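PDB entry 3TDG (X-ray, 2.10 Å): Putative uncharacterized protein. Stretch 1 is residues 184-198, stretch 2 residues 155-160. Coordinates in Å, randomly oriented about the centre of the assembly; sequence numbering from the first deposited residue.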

# COMPACT_ATOMS: atom_id res chain seq x y z
N GLY A 184 -3.43 1.47 -29.82
CA GLY A 184 -4.77 0.96 -30.12
C GLY A 184 -5.65 1.10 -28.89
O GLY A 184 -6.13 0.11 -28.37
N TRP A 185 -5.86 2.34 -28.43
CA TRP A 185 -6.40 2.61 -27.08
C TRP A 185 -7.93 2.78 -27.04
O TRP A 185 -8.59 2.34 -26.08
CB TRP A 185 -5.65 3.83 -26.51
CG TRP A 185 -6.20 4.64 -25.29
CD1 TRP A 185 -6.48 5.99 -25.27
CD2 TRP A 185 -6.41 4.18 -23.95
NE1 TRP A 185 -6.88 6.39 -24.01
CE2 TRP A 185 -6.86 5.30 -23.19
CE3 TRP A 185 -6.30 2.94 -23.33
CZ2 TRP A 185 -7.18 5.20 -21.83
CZ3 TRP A 185 -6.63 2.85 -21.99
CH2 TRP A 185 -7.06 3.96 -21.25
N LEU A 186 -8.49 3.40 -28.07
CA LEU A 186 -9.90 3.82 -27.98
C LEU A 186 -10.93 2.77 -28.43
O LEU A 186 -12.10 2.89 -28.11
CB LEU A 186 -10.12 5.18 -28.66
CG LEU A 186 -9.40 6.35 -27.97
CD1 LEU A 186 -9.63 7.63 -28.75
CD2 LEU A 186 -9.85 6.52 -26.51
N GLY A 187 -10.48 1.73 -29.13
CA GLY A 187 -11.37 0.65 -29.57
C GLY A 187 -10.71 -0.23 -30.63
O GLY A 187 -9.50 -0.18 -30.82
N VAL A 188 -11.52 -1.03 -31.31
CA VAL A 188 -11.02 -2.03 -32.26
C VAL A 188 -10.36 -1.38 -33.49
O VAL A 188 -9.30 -1.80 -33.93
CB VAL A 188 -12.16 -3.00 -32.70
CG1 VAL A 188 -11.73 -3.85 -33.89
CG2 VAL A 188 -12.57 -3.89 -31.53
N ASN A 189 -11.01 -0.37 -34.04
CA ASN A 189 -10.48 0.33 -35.21
C ASN A 189 -9.14 1.03 -34.93
O ASN A 189 -8.30 1.13 -35.83
CB ASN A 189 -11.51 1.30 -35.78
CG ASN A 189 -12.66 0.58 -36.51
OD1 ASN A 189 -12.48 -0.51 -37.05
ND2 ASN A 189 -13.84 1.20 -36.51
N SER A 190 -8.96 1.49 -33.69
CA SER A 190 -7.70 2.08 -33.23
C SER A 190 -6.58 1.03 -33.33
O SER A 190 -5.56 1.24 -33.99
CB SER A 190 -7.82 2.56 -31.78
OG SER A 190 -8.77 3.61 -31.64
N ALA A 191 -6.82 -0.13 -32.70
CA ALA A 191 -5.86 -1.23 -32.70
C ALA A 191 -5.49 -1.65 -34.13
O ALA A 191 -4.31 -1.81 -34.48
CB ALA A 191 -6.40 -2.41 -31.88
N LYS A 192 -6.51 -1.78 -34.97
CA LYS A 192 -6.32 -2.16 -36.36
C LYS A 192 -5.51 -1.13 -37.14
O LYS A 192 -4.59 -1.47 -37.88
CB LYS A 192 -7.69 -2.38 -37.01
CG LYS A 192 -7.64 -2.86 -38.43
CD LYS A 192 -8.94 -3.59 -38.81
CE LYS A 192 -9.14 -3.58 -40.33
NZ LYS A 192 -7.87 -3.87 -41.09
N LYS A 193 -5.84 0.14 -36.99
CA LYS A 193 -5.05 1.18 -37.61
C LYS A 193 -3.62 1.22 -37.06
O LYS A 193 -2.67 1.36 -37.81
CB LYS A 193 -5.74 2.54 -37.48
CG LYS A 193 -6.91 2.73 -38.47
CD LYS A 193 -7.26 4.20 -38.65
CE LYS A 193 -8.43 4.38 -39.68
NZ LYS A 193 -8.69 5.82 -39.92
N ALA A 194 -3.47 1.12 -35.74
CA ALA A 194 -2.12 1.06 -35.15
C ALA A 194 -1.30 -0.10 -35.74
O ALA A 194 -0.13 0.07 -36.08
CB ALA A 194 -2.21 0.92 -33.61
N ALA A 195 -1.94 -1.27 -35.91
CA ALA A 195 -1.30 -2.45 -36.54
C ALA A 195 -0.82 -2.19 -37.97
O ALA A 195 0.31 -2.54 -38.33
CB ALA A 195 -2.24 -3.68 -36.50
N LEU A 196 -1.67 -1.56 -38.77
CA LEU A 196 -1.36 -1.22 -40.15
C LEU A 196 -0.23 -0.22 -40.20
O LEU A 196 0.65 -0.28 -41.07
CB LEU A 196 -2.61 -0.63 -40.85
CG LEU A 196 -3.83 -1.55 -41.06
CD1 LEU A 196 -5.10 -0.77 -41.52
CD2 LEU A 196 -3.52 -2.67 -42.05
N ILE A 197 -0.24 0.74 -39.27
CA ILE A 197 0.85 1.68 -39.16
C ILE A 197 2.18 0.96 -38.85
O ILE A 197 3.21 1.29 -39.45
CB ILE A 197 0.53 2.87 -38.17
CG1 ILE A 197 -0.37 3.91 -38.86
CG2 ILE A 197 1.83 3.59 -37.72
CD1 ILE A 197 -1.24 4.75 -37.92
N GLN A 198 2.17 0.00 -37.93
CA GLN A 198 3.38 -0.77 -37.59
C GLN A 198 3.87 -1.50 -38.85
O GLN A 198 5.07 -1.49 -39.16
CB GLN A 198 3.10 -1.80 -36.48
CG GLN A 198 3.01 -1.23 -35.05
CD GLN A 198 4.27 -0.49 -34.67
OE1 GLN A 198 5.36 -1.03 -34.77
NE2 GLN A 198 4.13 0.77 -34.28
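Stretch 2 155-160: SDPMCP

Stretch 2 has no long regular element to pack with; it lies against the 184-187 loop and one side of the 188-198 helix as a type I beta turn from Asp156 to Cys159, closed by a weak bond from Cys159 N to Asp156 O (3.3 Å). The chain steps out along the helix at Pro157 and comes back to the loop at Cys159. Two places fix the register: the CA of Gly184 lies 6.2 Å from the CA of Asp156, and the CA of Ser190 lies 5.4 Å from the CA of Met158.

Asp156 is the organiser. Its CA-to-CB bond points toward stretch 1, and chi1 in t carries the carboxylate to the loop ahead of the helix. There Asp156 OD1 accepts from two successive backbone amides, Trp185 N at 2.9 Å and Leu186 N at 2.8 Å. Asp156 OD2 accepts from Ser190 OG at 2.6 Å, with the serine chi1 in m, and also from Met158 N of its own turn at 2.9 Å. One buried side chain thus ties together the loop, the first turn of the helix and the beta turn.

The CA-to-CB bond of Pro157 points toward the helix, and its ring packs there. Pro157 CG rests 3.6 Å from Lys193 CB and 3.8 Å from Ser190 O, while Pro157 CB meets Ile197 CD1 at 4.3 Å; these residues are spaced at three and four along the helix, so they share a side. Met158, m at all three chi angles, folds back so that its CG lies 3.8 Å from Asn189 CB and its SD 3.7 Å from Lys193 CE. Lys193 leaves the helix with chi1 in m and then runs extended, t from chi2 to chi4, past the sulfur; its NZ gives a hydrogen bond to a water (2.8 Å from Lys193 NZ to the water O) that in turn donates to Pro157 O at 2.7 Å. At the far end of the turn, Leu186 CD1, on a side chain with chi1 in m and chi2 in t, packs on Cys159 CB at 3.6 Å.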

# COMPACT_ATOMS: atom_id res chain seq x y z
N SER A 155 -0.49 8.66 -29.14
CA SER A 155 -1.49 9.08 -30.09
C SER A 155 -2.33 7.89 -30.60
O SER A 155 -1.77 6.82 -30.90
CB SER A 155 -0.82 9.79 -31.26
OG SER A 155 -1.78 10.27 -32.22
N ASP A 156 -3.64 8.09 -30.68
CA ASP A 156 -4.58 7.08 -31.16
C ASP A 156 -5.08 7.55 -32.53
O ASP A 156 -5.48 8.69 -32.69
CB ASP A 156 -5.74 6.94 -30.16
CG ASP A 156 -6.66 5.76 -30.48
OD1 ASP A 156 -6.66 4.79 -29.69
OD2 ASP A 156 -7.39 5.79 -31.51
N PRO A 157 -5.03 6.66 -33.54
CA PRO A 157 -5.42 7.05 -34.89
C PRO A 157 -6.94 7.23 -35.13
O PRO A 157 -7.33 7.67 -36.21
CB PRO A 157 -4.83 5.94 -35.78
CG PRO A 157 -4.63 4.77 -34.88
CD PRO A 157 -4.72 5.22 -33.44
N MET A 158 -7.78 6.88 -34.14
CA MET A 158 -9.23 7.12 -34.21
C MET A 158 -9.67 8.29 -33.32
O MET A 158 -10.84 8.41 -32.96
CB MET A 158 -10.03 5.85 -33.85
CG MET A 158 -9.93 4.67 -34.86
SD MET A 158 -10.28 5.05 -36.60
CE MET A 158 -12.08 5.05 -36.60
N CYS A 159 -8.74 9.16 -32.96
CA CYS A 159 -9.05 10.20 -32.01
C CYS A 159 -8.94 11.54 -32.72
O CYS A 159 -7.88 11.88 -33.22
CB CYS A 159 -8.10 10.10 -30.81
SG CYS A 159 -8.08 11.49 -29.67
N PRO A 160 -10.06 12.30 -32.80
CA PRO A 160 -10.00 13.62 -33.45
C PRO A 160 -8.98 14.57 -32.83
O PRO A 160 -8.33 15.31 -33.56
CB PRO A 160 -11.42 14.15 -33.27
CG PRO A 160 -12.25 12.89 -33.38
CD PRO A 160 -11.46 11.90 -32.56
O HOH W 1 -8.94 8.12 -38.33